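Local atomic coordinates of aminoglycoside 3'-phosphotransferase AphA1-IAB (Acinetobacter baumannii, PDB entry 4GKH), a protein that phosphorylates kanamycin and related aminoglycosides at the 3'-hydroxyl, which makes bacteria resistant to these antibiotics. Residues 120-125 with 245-250; 126-131 with 210-215; 144-149 with 185-190; 228-233 with 250-255. All coordinates share one frame; numbering follows the deposited sequence.

Contact 1: residues 120-125 with 245-250; sequences NIVDAL and QKRLFQ
Asp123 and Arg247 form a salt bridge between two helices. Arg247 grips the carboxylate side-on, through NE and NH2, and each nitrogen takes a different oxygen. Arg247 NE reaches Asp123 OD1 at 2.6 Å, and NH2 of Arg247 reaches Asp123 OD2 at 3.0 Å. Both bonds are nearly straight. The carboxylate and guanidinium planes lie 27° apart, so the two groups are close to coplanar. OD2 is met by its syn lone pair, OD1 on the syn side but a little out of plane. The pairing fixes the rotation of the guanidinium. CG of Arg247 is anti to the backbone N (chi1 -178°), and the extended chain carries the charge across to Asp123.

Next to the ion pair is an apolar part. Val122 CG1 rests on the backbone of the other helix, 3.7 Å from Leu248 N. The same methyl lies 4.1 Å from Leu248 CB and also touches the aliphatic CG of Arg247.

The helices run in roughly the same direction, 35° apart, with segment axes 9.0 Å from each other. Val122 and Leu248 both also pack on Leu237 of helix 227-237. On helix 118-133, Ile121 and Leu125 turn to strand 205-208.

Contact 2: residues 126-131 with 210-215; sequences AVFLRR and GKLIGC
Helix 118-133 packs here against strand 211-215, an outermost strand of a small antiparallel sheet, and Phe128 fills the interface. A chi1 of -168° places CG of Phe128 beside its carbonyl carbon and turns the ring toward the strand. Leu212 meets the near end of the side chain. Leu212 CD2 lies 3.6 Å from Phe128 CB, and Leu212 CG lies 3.8 Å from Phe128 CD2. The two side chains cross at about a right angle. The far end of the ring reaches Cys215, with Phe128 CE1 4.0 Å from Cys215 CB. Cys215 SG sits at the edge of the Phe128 ring, 5.2 Å from the ring centroid and 85° off the normal. This is a Cys sulfur-aromatic contact. Phe128 CZ also passes the backbone of Gly214.

One water adds a polar link. It accepts from Arg131 NH2 at 3.0 Å and donates to Leu212 O at 2.9 Å.

Leu205 of strand 205-208 also touches both Phe128 and Cys215. Two residues of strand 211-215, Ile213 and Gly214, pair with the single Ile206 of strand 205-208, a classic beta bulge. Helix-on-sheet packing of this kind belongs to the C-terminal lobe of the protein kinase-like fold, here with Gly214 about 8 Å from the bound inhibitor at nearest atoms.

Contact 3: residues 144-149 with 185-190; sequences SDRVFR and KLLPFS
Arg146 lays its guanidinium over one face of the Phe189 ring. Arg146 NH2 is the atom above the ring centre, 3.4 Å from the plane of the Phe189 ring. The Arg146 CZ lies 4.3 Å from the Phe189 ring centroid and only 7° off the normal. This is a cation-pi contact, but not a flat stack: the two planes are 40° apart.

The same group is held from its end. NH1 and NH2 of Arg146 both donate to one atom, the carbonyl oxygen of Phe189. The lengths are 3.1 Å from Arg146 NH1 to Phe189 O and 3.0 Å from NH2 of Arg146 to that oxygen. The oxygen lies near the guanidinium plane. Both bonds are somewhat bent, as expected when two N-H groups converge on one acceptor.

Arg146 is the first residue of helix 146-158. Asp145 is the N-cap, and its OD1 accepts from Phe148 N at 3.0 Å. The partner segment is the loop between helix 176-184 and strand 193-196, so the arginine ties a helix start to that loop at the protein surface.

Leu187 approaches a face of the guanidinium, with its CD2 3.3 Å from Arg146 NE. Pro188, which follows a cis peptide bond, brings CB to 3.4 Å from Arg146 NH1. The Phe189 CG sits between the backbone N and the carbonyl carbon (chi1 57°). In this position the ring lies near its own carbonyl oxygen, and one guanidinium can use both. Phe264 of helix 259-269 meets the Phe189 ring edge-to-face and also touches Leu187.

Contact 4: residues 228-233 with 250-255; sequences QDLAIL and QKYGID
Leu230 on helix 227-237 faces Tyr252 at the end of helix 242-252, their CA atoms 9.0 Å apart, and the chain then leaves the helix through Gly253 with positive phi. This exit is a Schellman motif: Ile254 N hydrogen-bonds to Phe249 O, and Gly253 N makes a weak hydrogen bond to Gln250 O. The turn brings Ile254 back to the same side as Tyr252.

Leu230 uses its two methyl groups on different partners. Leu230 CD2 stands over the centre of the Tyr252 ring, 3.9 Å from its centroid and 11° off the normal. This is a CH-pi contact over the face. CD1 of Leu230 meets Ile254 CD1 tip to tip at 3.8 Å. That Leu230 methyl is also 4.0 Å from Tyr252 CE2, so it touches both the ring and the isoleucine, which also meet each other. Ile254 CG1 lies at the edge of the Tyr252 ring. With chi1 at 176°, the ring of Tyr252 swings off the helix toward Leu230. Phe249 also packs on both Leu230 and Ile254.

The hydroxyl of Tyr252 is hydrogen-bonded to His133 ND1 and to Arg226 NH1. His133 NE2 is hydrogen-bonded in turn to Asp229 OD2. The tyrosine therefore offers an apolar face to Leu230 while its buried polar end is satisfied by a hydrogen-bonded network, and these bonds should limit movement of the ring.

Overall arrangement
Contacts 1, 2 and 4 lie close together in the helical part of the kinase-like fold. Contact centres are about 8 Å apart for 1 and 4 and about 11 Å for 1 and 2. Contacts 1 and 2 use successive turns of helix 118-133. Contacts 1 and 4 share helix 242-252 and Gln250. Arg130 NH1 also reaches Tyr252 O, which joins contacts 2 and 4. Contact 3 is peripheral, about 26 Å from contact 1 between centres. Along the chain, contact 3 is nested in the loop closed by contact 2, and contact 2 in that of contact 1. Contact 4 crosses contact 1. Distant sequence parts thus build one lobe that carries most of the kanamycin site.

Contact 1: residues 120-125 with 245-250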
loop_
_atom_site.group_PDB
_atom_site.type_symbol
_atom_site.label_atom_id
_atom_site.label_comp_id
_atom_site.label_asym_id
_atom_site.label_seq_id
_atom_site.Cartn_x
_atom_site.Cartn_y
_atom_site.Cartn_z
ATOM N N ASN A 120 15.271 -5.160 14.043
ATOM C CA ASN A 120 14.437 -6.351 13.930
ATOM C C ASN A 120 13.206 -6.103 13.068
ATOM O O ASN A 120 12.762 -6.990 12.319
ATOM C CB ASN A 120 13.994 -6.838 15.309
ATOM C CG ASN A 120 15.127 -7.447 16.111
ATOM O OD1 ASN A 120 16.132 -7.898 15.556
ATOM N ND2 ASN A 120 14.962 -7.476 17.426
ATOM N N ILE A 121 12.639 -4.904 13.188
ATOM C CA ILE A 121 11.432 -4.566 12.438
ATOM C C ILE A 121 11.725 -4.498 10.940
ATOM O O ILE A 121 10.987 -5.044 10.118
ATOM C CB ILE A 121 10.807 -3.239 12.950
ATOM C CG1 ILE A 121 10.110 -3.488 14.294
ATOM C CG2 ILE A 121 9.820 -2.681 11.944
ATOM C CD1 ILE A 121 9.727 -2.216 15.056
ATOM N N VAL A 122 12.833 -3.863 10.586
ATOM C CA VAL A 122 13.221 -3.773 9.185
ATOM C C VAL A 122 13.595 -5.153 8.616
ATOM O O VAL A 122 13.229 -5.484 7.483
ATOM C CB VAL A 122 14.362 -2.747 8.987
ATOM C CG1 VAL A 122 15.037 -2.928 7.634
ATOM C CG2 VAL A 122 13.817 -1.320 9.161
ATOM N N ASP A 123 14.293 -5.962 9.410
ATOM C CA ASP A 123 14.629 -7.325 8.989
ATOM C C ASP A 123 13.364 -8.104 8.642
ATOM O O ASP A 123 13.324 -8.815 7.644
ATOM C CB ASP A 123 15.379 -8.084 10.088
ATOM C CG ASP A 123 16.781 -7.560 10.313
ATOM O OD1 ASP A 123 17.228 -6.679 9.546
ATOM O OD2 ASP A 123 17.437 -8.036 11.261
ATOM N N ALA A 124 12.340 -7.978 9.480
ATOM C CA ALA A 124 11.074 -8.658 9.220
ATOM C C ALA A 124 10.413 -8.118 7.961
ATOM O O ALA A 124 9.833 -8.875 7.190
ATOM C CB ALA A 124 10.128 -8.537 10.405
ATOM N N LEU A 125 10.498 -6.807 7.757
ATOM C CA LEU A 125 9.889 -6.187 6.572
ATOM C C LEU A 125 10.555 -6.677 5.289
ATOM O O LEU A 125 9.875 -6.946 4.295
ATOM C CB LEU A 125 9.987 -4.668 6.658
ATOM C CG LEU A 125 9.046 -3.931 7.629
ATOM C CD1 LEU A 125 9.501 -2.472 7.831
ATOM C CD2 LEU A 125 7.576 -3.987 7.169
ATOM N N GLN A 245 17.281 2.641 6.480
ATOM C CA GLN A 245 17.039 2.687 5.036
ATOM C C GLN A 245 18.030 1.785 4.308
ATOM O O GLN A 245 17.652 1.042 3.397
ATOM C CB GLN A 245 17.196 4.114 4.490
ATOM C CG GLN A 245 16.105 5.113 4.907
ATOM C CD GLN A 245 16.342 6.493 4.329
ATOM O OE1 GLN A 245 17.337 7.154 4.653
ATOM N NE2 GLN A 245 15.432 6.938 3.452
ATOM N N LYS A 246 19.305 1.894 4.681
ATOM C CA LYS A 246 20.341 1.072 4.070
ATOM C C LYS A 246 20.112 -0.406 4.415
ATOM O O LYS A 246 20.293 -1.290 3.573
ATOM C CB LYS A 246 21.736 1.520 4.526
ATOM C CG LYS A 246 22.855 0.745 3.853
ATOM C CD LYS A 246 24.223 1.121 4.394
ATOM C CE LYS A 246 25.334 0.444 3.602
ATOM N NZ LYS A 246 25.436 0.965 2.211
ATOM N N ARG A 247 19.692 -0.666 5.650
ATOM C CA ARG A 247 19.457 -2.035 6.106
ATOM C C ARG A 247 18.351 -2.741 5.316
ATOM O O ARG A 247 18.409 -3.957 5.101
ATOM C CB ARG A 247 19.134 -2.070 7.603
ATOM C CG ARG A 247 18.913 -3.483 8.153
ATOM C CD ARG A 247 18.774 -3.468 9.670
ATOM N NE ARG A 247 18.894 -4.807 10.242
ATOM C CZ ARG A 247 19.937 -5.228 10.944
ATOM N NH1 ARG A 247 20.959 -4.409 11.187
ATOM N NH2 ARG A 247 19.952 -6.466 11.421
ATOM N N LEU A 248 17.347 -1.974 4.899
ATOM C CA LEU A 248 16.256 -2.513 4.101
ATOM C C LEU A 248 16.785 -3.137 2.814
ATOM O O LEU A 248 16.475 -4.281 2.508
ATOM C CB LEU A 248 15.237 -1.428 3.771
ATOM C CG LEU A 248 14.209 -1.889 2.738
ATOM C CD1 LEU A 248 13.392 -3.053 3.289
ATOM C CD2 LEU A 248 13.313 -0.697 2.309
ATOM N N PHE A 249 17.583 -2.379 2.068
ATOM C CA PHE A 249 18.214 -2.910 0.862
ATOM C C PHE A 249 19.148 -4.087 1.142
ATOM O O PHE A 249 19.089 -5.109 0.448
ATOM C CB PHE A 249 18.965 -1.816 0.110
ATOM C CG PHE A 249 18.081 -0.968 -0.747
ATOM C CD1 PHE A 249 17.573 -1.461 -1.932
ATOM C CD2 PHE A 249 17.758 0.325 -0.370
ATOM C CE1 PHE A 249 16.753 -0.683 -2.728
ATOM C CE2 PHE A 249 16.945 1.107 -1.164
ATOM C CZ PHE A 249 16.435 0.599 -2.339
ATOM N N GLN A 250 20.021 -3.934 2.141
ATOM C CA GLN A 250 20.944 -4.996 2.512
ATOM C C GLN A 250 20.250 -6.332 2.781
ATOM O O GLN A 250 20.629 -7.356 2.210
ATOM C CB GLN A 250 21.776 -4.594 3.731
ATOM C CG GLN A 250 22.595 -5.739 4.326
ATOM C CD GLN A 250 23.729 -6.176 3.427
ATOM O OE1 GLN A 250 24.178 -7.322 3.489
ATOM N NE2 GLN A 250 24.205 -5.262 2.586
#

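Contact 2: residues 126-131 with 210-215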
loop_
_atom_site.group_PDB
_atom_site.type_symbol
_atom_site.label_atom_id
_atom_site.label_comp_id
_atom_site.label_asym_id
_atom_site.label_seq_id
_atom_site.Cartn_x
_atom_site.Cartn_y
_atom_site.Cartn_z
ATOM N N ALA A 126 11.884 -6.796 5.312
ATOM C CA ALA A 126 12.628 -7.290 4.145
ATOM C C ALA A 126 12.237 -8.725 3.811
ATOM O O ALA A 126 12.020 -9.066 2.638
ATOM C CB ALA A 126 14.151 -7.192 4.377
ATOM N N VAL A 127 12.127 -9.558 4.842
ATOM C CA VAL A 127 11.769 -10.965 4.640
ATOM C C VAL A 127 10.394 -11.076 3.986
ATOM O O VAL A 127 10.175 -11.872 3.057
ATOM C CB VAL A 127 11.747 -11.749 5.978
ATOM C CG1 VAL A 127 11.089 -13.118 5.785
ATOM C CG2 VAL A 127 13.158 -11.895 6.555
ATOM N N PHE A 128 9.474 -10.248 4.469
ATOM C CA PHE A 128 8.100 -10.238 3.988
ATOM C C PHE A 128 8.043 -9.762 2.540
ATOM O O PHE A 128 7.304 -10.314 1.722
ATOM C CB PHE A 128 7.257 -9.326 4.891
ATOM C CG PHE A 128 5.767 -9.440 4.681
ATOM C CD1 PHE A 128 5.113 -8.644 3.748
ATOM C CD2 PHE A 128 5.012 -10.316 5.446
ATOM C CE1 PHE A 128 3.730 -8.741 3.559
ATOM C CE2 PHE A 128 3.632 -10.411 5.268
ATOM C CZ PHE A 128 2.994 -9.604 4.329
ATOM N N LEU A 129 8.816 -8.734 2.228
ATOM C CA LEU A 129 8.884 -8.194 0.882
ATOM C C LEU A 129 9.541 -9.196 -0.068
ATOM O O LEU A 129 9.097 -9.360 -1.211
ATOM C CB LEU A 129 9.623 -6.845 0.880
ATOM C CG LEU A 129 9.566 -6.014 -0.405
ATOM C CD1 LEU A 129 8.119 -5.720 -0.783
ATOM C CD2 LEU A 129 10.347 -4.708 -0.247
ATOM N N ARG A 130 10.574 -9.888 0.412
ATOM C CA ARG A 130 11.197 -10.943 -0.378
ATOM C C ARG A 130 10.184 -12.034 -0.736
ATOM O O ARG A 130 10.172 -12.523 -1.867
ATOM C CB ARG A 130 12.412 -11.558 0.354
ATOM C CG ARG A 130 13.694 -10.731 0.243
ATOM C CD ARG A 130 14.754 -11.191 1.234
ATOM N NE ARG A 130 15.154 -12.574 1.004
ATOM C CZ ARG A 130 16.110 -12.943 0.156
ATOM N NH1 ARG A 130 16.769 -12.031 -0.551
ATOM N NH2 ARG A 130 16.406 -14.229 0.014
ATOM N N ARG A 131 9.339 -12.408 0.224
ATOM C CA ARG A 131 8.283 -13.398 -0.029
ATOM C C ARG A 131 7.363 -12.925 -1.139
ATOM O O ARG A 131 7.116 -13.653 -2.113
ATOM C CB ARG A 131 7.435 -13.659 1.219
ATOM C CG ARG A 131 8.064 -14.555 2.259
ATOM C CD ARG A 131 7.228 -14.560 3.535
ATOM N NE ARG A 131 5.885 -15.103 3.329
ATOM C CZ ARG A 131 4.907 -15.035 4.231
ATOM N NH1 ARG A 131 3.718 -15.559 3.966
ATOM N NH2 ARG A 131 5.119 -14.442 5.402
ATOM N N GLY A 210 4.996 -9.083 18.109
ATOM C CA GLY A 210 6.375 -9.136 17.671
ATOM C C GLY A 210 6.561 -9.579 16.238
ATOM O O GLY A 210 7.634 -9.405 15.660
ATOM N N LYS A 211 5.509 -10.145 15.659
ATOM C CA LYS A 211 5.609 -10.733 14.335
ATOM C C LYS A 211 4.832 -9.923 13.306
ATOM O O LYS A 211 3.735 -9.435 13.579
ATOM C CB LYS A 211 5.079 -12.170 14.353
ATOM C CG LYS A 211 5.003 -12.821 12.970
ATOM C CD LYS A 211 4.437 -14.236 13.031
ATOM C CE LYS A 211 4.442 -14.893 11.653
ATOM N NZ LYS A 211 4.072 -16.342 11.708
ATOM N N LEU A 212 5.410 -9.785 12.119
ATOM C CA LEU A 212 4.698 -9.197 10.998
ATOM C C LEU A 212 3.744 -10.257 10.463
ATOM O O LEU A 212 4.180 -11.274 9.927
ATOM C CB LEU A 212 5.712 -8.757 9.945
ATOM C CG LEU A 212 5.272 -8.234 8.589
ATOM C CD1 LEU A 212 4.147 -7.246 8.748
ATOM C CD2 LEU A 212 6.476 -7.595 7.921
ATOM N N ILE A 213 2.442 -10.038 10.636
ATOM C CA ILE A 213 1.470 -11.088 10.360
ATOM C C ILE A 213 0.554 -10.828 9.164
ATOM O O ILE A 213 -0.233 -11.694 8.795
ATOM C CB ILE A 213 0.630 -11.422 11.604
ATOM C CG1 ILE A 213 -0.246 -10.234 12.012
ATOM C CG2 ILE A 213 1.540 -11.840 12.770
ATOM C CD1 ILE A 213 -1.420 -10.649 12.921
ATOM N N GLY A 214 0.657 -9.650 8.546
ATOM C CA GLY A 214 -0.171 -9.351 7.397
ATOM C C GLY A 214 0.067 -7.995 6.767
ATOM O O GLY A 214 0.759 -7.137 7.334
ATOM N N CYS A 215 -0.472 -7.818 5.570
ATOM C CA CYS A 215 -0.481 -6.512 4.918
ATOM C C CYS A 215 -1.912 -6.125 4.561
ATOM O O CYS A 215 -2.791 -6.987 4.445
ATOM C CB CYS A 215 0.419 -6.482 3.669
ATOM S SG CYS A 215 -0.013 -7.623 2.343
HETATM O O HOH W 1 3.737 -13.271 7.818
#

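Contact 3: residues 144-149 with 185-190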
loop_
_atom_site.group_PDB
_atom_site.type_symbol
_atom_site.label_atom_id
_atom_site.label_comp_id
_atom_site.label_asym_id
_atom_site.label_seq_id
_atom_site.Cartn_x
_atom_site.Cartn_y
_atom_site.Cartn_z
ATOM N N SER A 144 0.437 -3.589 -13.168
ATOM C CA SER A 144 0.708 -2.334 -12.470
ATOM C C SER A 144 1.985 -1.671 -12.987
ATOM O O SER A 144 2.662 -0.963 -12.251
ATOM C CB SER A 144 0.835 -2.576 -10.959
ATOM O OG SER A 144 -0.427 -2.900 -10.394
ATOM N N ASP A 145 2.309 -1.894 -14.255
ATOM C CA ASP A 145 3.592 -1.447 -14.764
ATOM C C ASP A 145 3.678 0.058 -14.929
ATOM O O ASP A 145 2.690 0.789 -14.740
ATOM C CB ASP A 145 4.031 -2.214 -16.027
ATOM C CG ASP A 145 3.221 -1.869 -17.273
ATOM O OD1 ASP A 145 2.473 -0.859 -17.300
ATOM O OD2 ASP A 145 3.355 -2.637 -18.260
ATOM N N ARG A 146 4.876 0.525 -15.244
ATOM C CA ARG A 146 5.103 1.960 -15.230
ATOM C C ARG A 146 4.312 2.693 -16.315
ATOM O O ARG A 146 3.869 3.808 -16.098
ATOM C CB ARG A 146 6.598 2.302 -15.265
ATOM C CG ARG A 146 7.206 2.482 -16.630
ATOM C CD ARG A 146 8.447 3.362 -16.525
ATOM N NE ARG A 146 9.255 3.350 -17.738
ATOM C CZ ARG A 146 10.243 2.491 -17.969
ATOM N NH1 ARG A 146 10.929 2.564 -19.102
ATOM N NH2 ARG A 146 10.545 1.561 -17.070
ATOM N N VAL A 147 4.108 2.077 -17.477
ATOM C CA VAL A 147 3.316 2.703 -18.530
ATOM C C VAL A 147 1.884 2.926 -18.036
ATOM O O VAL A 147 1.276 3.984 -18.263
ATOM C CB VAL A 147 3.369 1.853 -19.827
ATOM C CG1 VAL A 147 2.161 2.096 -20.707
ATOM C CG2 VAL A 147 4.673 2.131 -20.585
ATOM N N PHE A 148 1.362 1.924 -17.327
ATOM C CA PHE A 148 0.025 1.995 -16.739
ATOM C C PHE A 148 -0.078 3.065 -15.631
ATOM O O PHE A 148 -1.025 3.862 -15.589
ATOM C CB PHE A 148 -0.367 0.618 -16.186
ATOM C CG PHE A 148 -1.684 0.601 -15.470
ATOM C CD1 PHE A 148 -2.871 0.510 -16.182
ATOM C CD2 PHE A 148 -1.736 0.656 -14.083
ATOM C CE1 PHE A 148 -4.093 0.506 -15.525
ATOM C CE2 PHE A 148 -2.951 0.647 -13.416
ATOM C CZ PHE A 148 -4.132 0.568 -14.133
ATOM N N ARG A 149 0.898 3.084 -14.732
ATOM C CA ARG A 149 0.871 4.023 -13.609
ATOM C C ARG A 149 1.145 5.442 -14.063
ATOM O O ARG A 149 0.613 6.398 -13.487
ATOM C CB ARG A 149 1.892 3.632 -12.523
ATOM C CG ARG A 149 1.674 2.277 -11.827
ATOM C CD ARG A 149 0.354 2.135 -11.052
ATOM N NE ARG A 149 0.131 3.162 -10.027
ATOM C CZ ARG A 149 0.766 3.231 -8.857
ATOM N NH1 ARG A 149 1.696 2.337 -8.532
ATOM N NH2 ARG A 149 0.469 4.206 -8.006
ATOM N N LYS A 185 12.738 12.848 -17.248
ATOM C CA LYS A 185 14.170 12.867 -17.541
ATOM C C LYS A 185 14.954 11.631 -17.059
ATOM O O LYS A 185 16.059 11.375 -17.535
ATOM C CB LYS A 185 14.794 14.166 -17.026
ATOM C CG LYS A 185 14.174 15.389 -17.679
ATOM C CD LYS A 185 14.524 16.675 -16.959
ATOM C CE LYS A 185 13.816 17.858 -17.607
ATOM N NZ LYS A 185 14.124 19.144 -16.923
ATOM N N LEU A 186 14.375 10.859 -16.143
ATOM C CA LEU A 186 15.000 9.628 -15.656
ATOM C C LEU A 186 14.784 8.427 -16.591
ATOM O O LEU A 186 15.582 7.484 -16.606
ATOM C CB LEU A 186 14.448 9.293 -14.264
ATOM C CG LEU A 186 14.379 10.437 -13.247
ATOM C CD1 LEU A 186 13.442 10.079 -12.105
ATOM C CD2 LEU A 186 15.755 10.794 -12.709
ATOM N N LEU A 187 13.692 8.462 -17.353
ATOM C CA LEU A 187 13.300 7.358 -18.238
ATOM C C LEU A 187 14.178 7.292 -19.498
ATOM O O LEU A 187 14.655 8.323 -19.976
ATOM C CB LEU A 187 11.809 7.486 -18.613
ATOM C CG LEU A 187 10.790 7.261 -17.484
ATOM C CD1 LEU A 187 9.340 7.336 -17.982
ATOM C CD2 LEU A 187 11.050 5.926 -16.775
ATOM N N PRO A 188 14.368 6.084 -20.061
ATOM C CA PRO A 188 13.761 4.818 -19.635
ATOM C C PRO A 188 14.726 3.805 -19.017
ATOM O O PRO A 188 15.941 3.931 -19.145
ATOM C CB PRO A 188 13.213 4.264 -20.954
ATOM C CG PRO A 188 14.217 4.732 -21.988
ATOM C CD PRO A 188 14.899 5.984 -21.433
ATOM N N PHE A 189 14.164 2.795 -18.354
ATOM C CA PHE A 189 14.941 1.666 -17.849
ATOM C C PHE A 189 14.189 0.355 -18.081
ATOM O O PHE A 189 12.971 0.352 -18.239
ATOM C CB PHE A 189 15.267 1.843 -16.362
ATOM C CG PHE A 189 14.058 2.021 -15.484
ATOM C CD1 PHE A 189 13.413 0.923 -14.934
ATOM C CD2 PHE A 189 13.572 3.289 -15.195
ATOM C CE1 PHE A 189 12.305 1.084 -14.125
ATOM C CE2 PHE A 189 12.465 3.457 -14.385
ATOM C CZ PHE A 189 11.828 2.354 -13.850
ATOM N N SER A 190 14.909 -0.758 -18.112
ATOM C CA SER A 190 14.249 -2.055 -18.255
ATOM C C SER A 190 13.733 -2.512 -16.901
ATOM O O SER A 190 14.492 -2.594 -15.939
ATOM C CB SER A 190 15.197 -3.098 -18.850
ATOM O OG SER A 190 16.353 -3.239 -18.045
#

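Contact 4: residues 228-233 with 250-255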
loop_
_atom_site.group_PDB
_atom_site.type_symbol
_atom_site.label_atom_id
_atom_site.label_comp_id
_atom_site.label_asym_id
_atom_site.label_seq_id
_atom_site.Cartn_x
_atom_site.Cartn_y
_atom_site.Cartn_z
ATOM N N GLN A 228 9.112 -0.338 -7.006
ATOM C CA GLN A 228 7.838 0.258 -6.602
ATOM C C GLN A 228 7.615 0.080 -5.104
ATOM O O GLN A 228 7.128 0.981 -4.426
ATOM C CB GLN A 228 6.657 -0.375 -7.354
ATOM C CG GLN A 228 5.283 0.034 -6.775
ATOM C CD GLN A 228 5.033 1.537 -6.868
ATOM O OE1 GLN A 228 5.617 2.220 -7.708
ATOM N NE2 GLN A 228 4.160 2.059 -5.996
ATOM N N ASP A 229 7.974 -1.088 -4.586
ATOM C CA ASP A 229 7.773 -1.369 -3.166
ATOM C C ASP A 229 8.966 -0.905 -2.349
ATOM O O ASP A 229 8.805 -0.346 -1.263
ATOM C CB ASP A 229 7.510 -2.872 -2.938
ATOM C CG ASP A 229 6.126 -3.318 -3.481
ATOM O OD1 ASP A 229 5.211 -2.456 -3.593
ATOM O OD2 ASP A 229 5.969 -4.527 -3.787
ATOM N N LEU A 230 10.160 -1.145 -2.873
ATOM C CA LEU A 230 11.367 -0.754 -2.171
ATOM C C LEU A 230 11.394 0.759 -1.945
ATOM O O LEU A 230 11.780 1.208 -0.869
ATOM C CB LEU A 230 12.606 -1.198 -2.938
ATOM C CG LEU A 230 12.920 -2.693 -2.961
ATOM C CD1 LEU A 230 13.892 -2.977 -4.096
ATOM C CD2 LEU A 230 13.499 -3.146 -1.607
ATOM N N ALA A 231 10.961 1.538 -2.938
ATOM C CA ALA A 231 11.081 3.002 -2.847
ATOM C C ALA A 231 10.204 3.569 -1.747
ATOM O O ALA A 231 10.625 4.426 -0.959
ATOM C CB ALA A 231 10.734 3.671 -4.188
ATOM N N ILE A 232 8.967 3.096 -1.703
ATOM C CA ILE A 232 8.009 3.636 -0.760
ATOM C C ILE A 232 8.393 3.302 0.674
ATOM O O ILE A 232 8.290 4.149 1.556
ATOM C CB ILE A 232 6.578 3.174 -1.107
ATOM C CG1 ILE A 232 6.168 3.808 -2.445
ATOM C CG2 ILE A 232 5.599 3.533 0.007
ATOM C CD1 ILE A 232 4.694 3.586 -2.832
ATOM N N LEU A 233 8.858 2.075 0.907
ATOM C CA LEU A 233 9.255 1.703 2.263
ATOM C C LEU A 233 10.522 2.463 2.656
ATOM O O LEU A 233 10.670 2.922 3.796
ATOM C CB LEU A 233 9.475 0.185 2.363
ATOM C CG LEU A 233 9.843 -0.312 3.769
ATOM C CD1 LEU A 233 8.795 0.141 4.783
ATOM C CD2 LEU A 233 9.982 -1.838 3.789
ATOM N N GLN A 250 20.021 -3.934 2.141
ATOM C CA GLN A 250 20.944 -4.996 2.512
ATOM C C GLN A 250 20.250 -6.332 2.781
ATOM O O GLN A 250 20.629 -7.356 2.210
ATOM C CB GLN A 250 21.776 -4.594 3.731
ATOM C CG GLN A 250 22.595 -5.739 4.326
ATOM C CD GLN A 250 23.729 -6.176 3.427
ATOM O OE1 GLN A 250 24.178 -7.322 3.489
ATOM N NE2 GLN A 250 24.205 -5.262 2.586
ATOM N N LYS A 251 19.241 -6.318 3.649
ATOM C CA LYS A 251 18.552 -7.545 4.055
ATOM C C LYS A 251 17.703 -8.091 2.914
ATOM O O LYS A 251 17.531 -9.294 2.784
ATOM C CB LYS A 251 17.690 -7.295 5.304
ATOM C CG LYS A 251 18.565 -7.020 6.554
ATOM C CD LYS A 251 19.396 -8.229 6.886
ATOM C CE LYS A 251 20.284 -7.983 8.091
ATOM N NZ LYS A 251 20.804 -9.280 8.607
ATOM N N TYR A 252 17.183 -7.195 2.086
ATOM C CA TYR A 252 16.360 -7.600 0.935
ATOM C C TYR A 252 17.230 -8.351 -0.081
ATOM O O TYR A 252 16.756 -9.233 -0.799
ATOM C CB TYR A 252 15.723 -6.366 0.287
ATOM C CG TYR A 252 14.932 -6.670 -0.961
ATOM C CD1 TYR A 252 13.602 -7.064 -0.886
ATOM C CD2 TYR A 252 15.514 -6.549 -2.214
ATOM C CE1 TYR A 252 12.866 -7.322 -2.034
ATOM C CE2 TYR A 252 14.796 -6.811 -3.359
ATOM C CZ TYR A 252 13.476 -7.194 -3.264
ATOM O OH TYR A 252 12.777 -7.448 -4.413
ATOM N N GLY A 253 18.507 -7.983 -0.141
ATOM C CA GLY A 253 19.473 -8.675 -0.980
ATOM C C GLY A 253 20.110 -7.797 -2.042
ATOM O O GLY A 253 20.738 -8.298 -2.978
ATOM N N ILE A 254 19.958 -6.485 -1.900
ATOM C CA ILE A 254 20.540 -5.535 -2.847
ATOM C C ILE A 254 21.666 -4.732 -2.212
ATOM O O ILE A 254 21.437 -3.959 -1.288
ATOM C CB ILE A 254 19.484 -4.553 -3.373
ATOM C CG1 ILE A 254 18.497 -5.279 -4.286
ATOM C CG2 ILE A 254 20.153 -3.422 -4.137
ATOM C CD1 ILE A 254 17.303 -4.420 -4.726
ATOM N N ASP A 255 22.882 -4.914 -2.713
ATOM C CA ASP A 255 24.045 -4.219 -2.165
ATOM C C ASP A 255 24.325 -2.866 -2.806
ATOM O O ASP A 255 24.920 -1.998 -2.176
ATOM C CB ASP A 255 25.289 -5.093 -2.261
ATOM C CG ASP A 255 25.310 -6.173 -1.213
ATOM O OD1 ASP A 255 24.796 -5.929 -0.099
ATOM O OD2 ASP A 255 25.835 -7.262 -1.510
#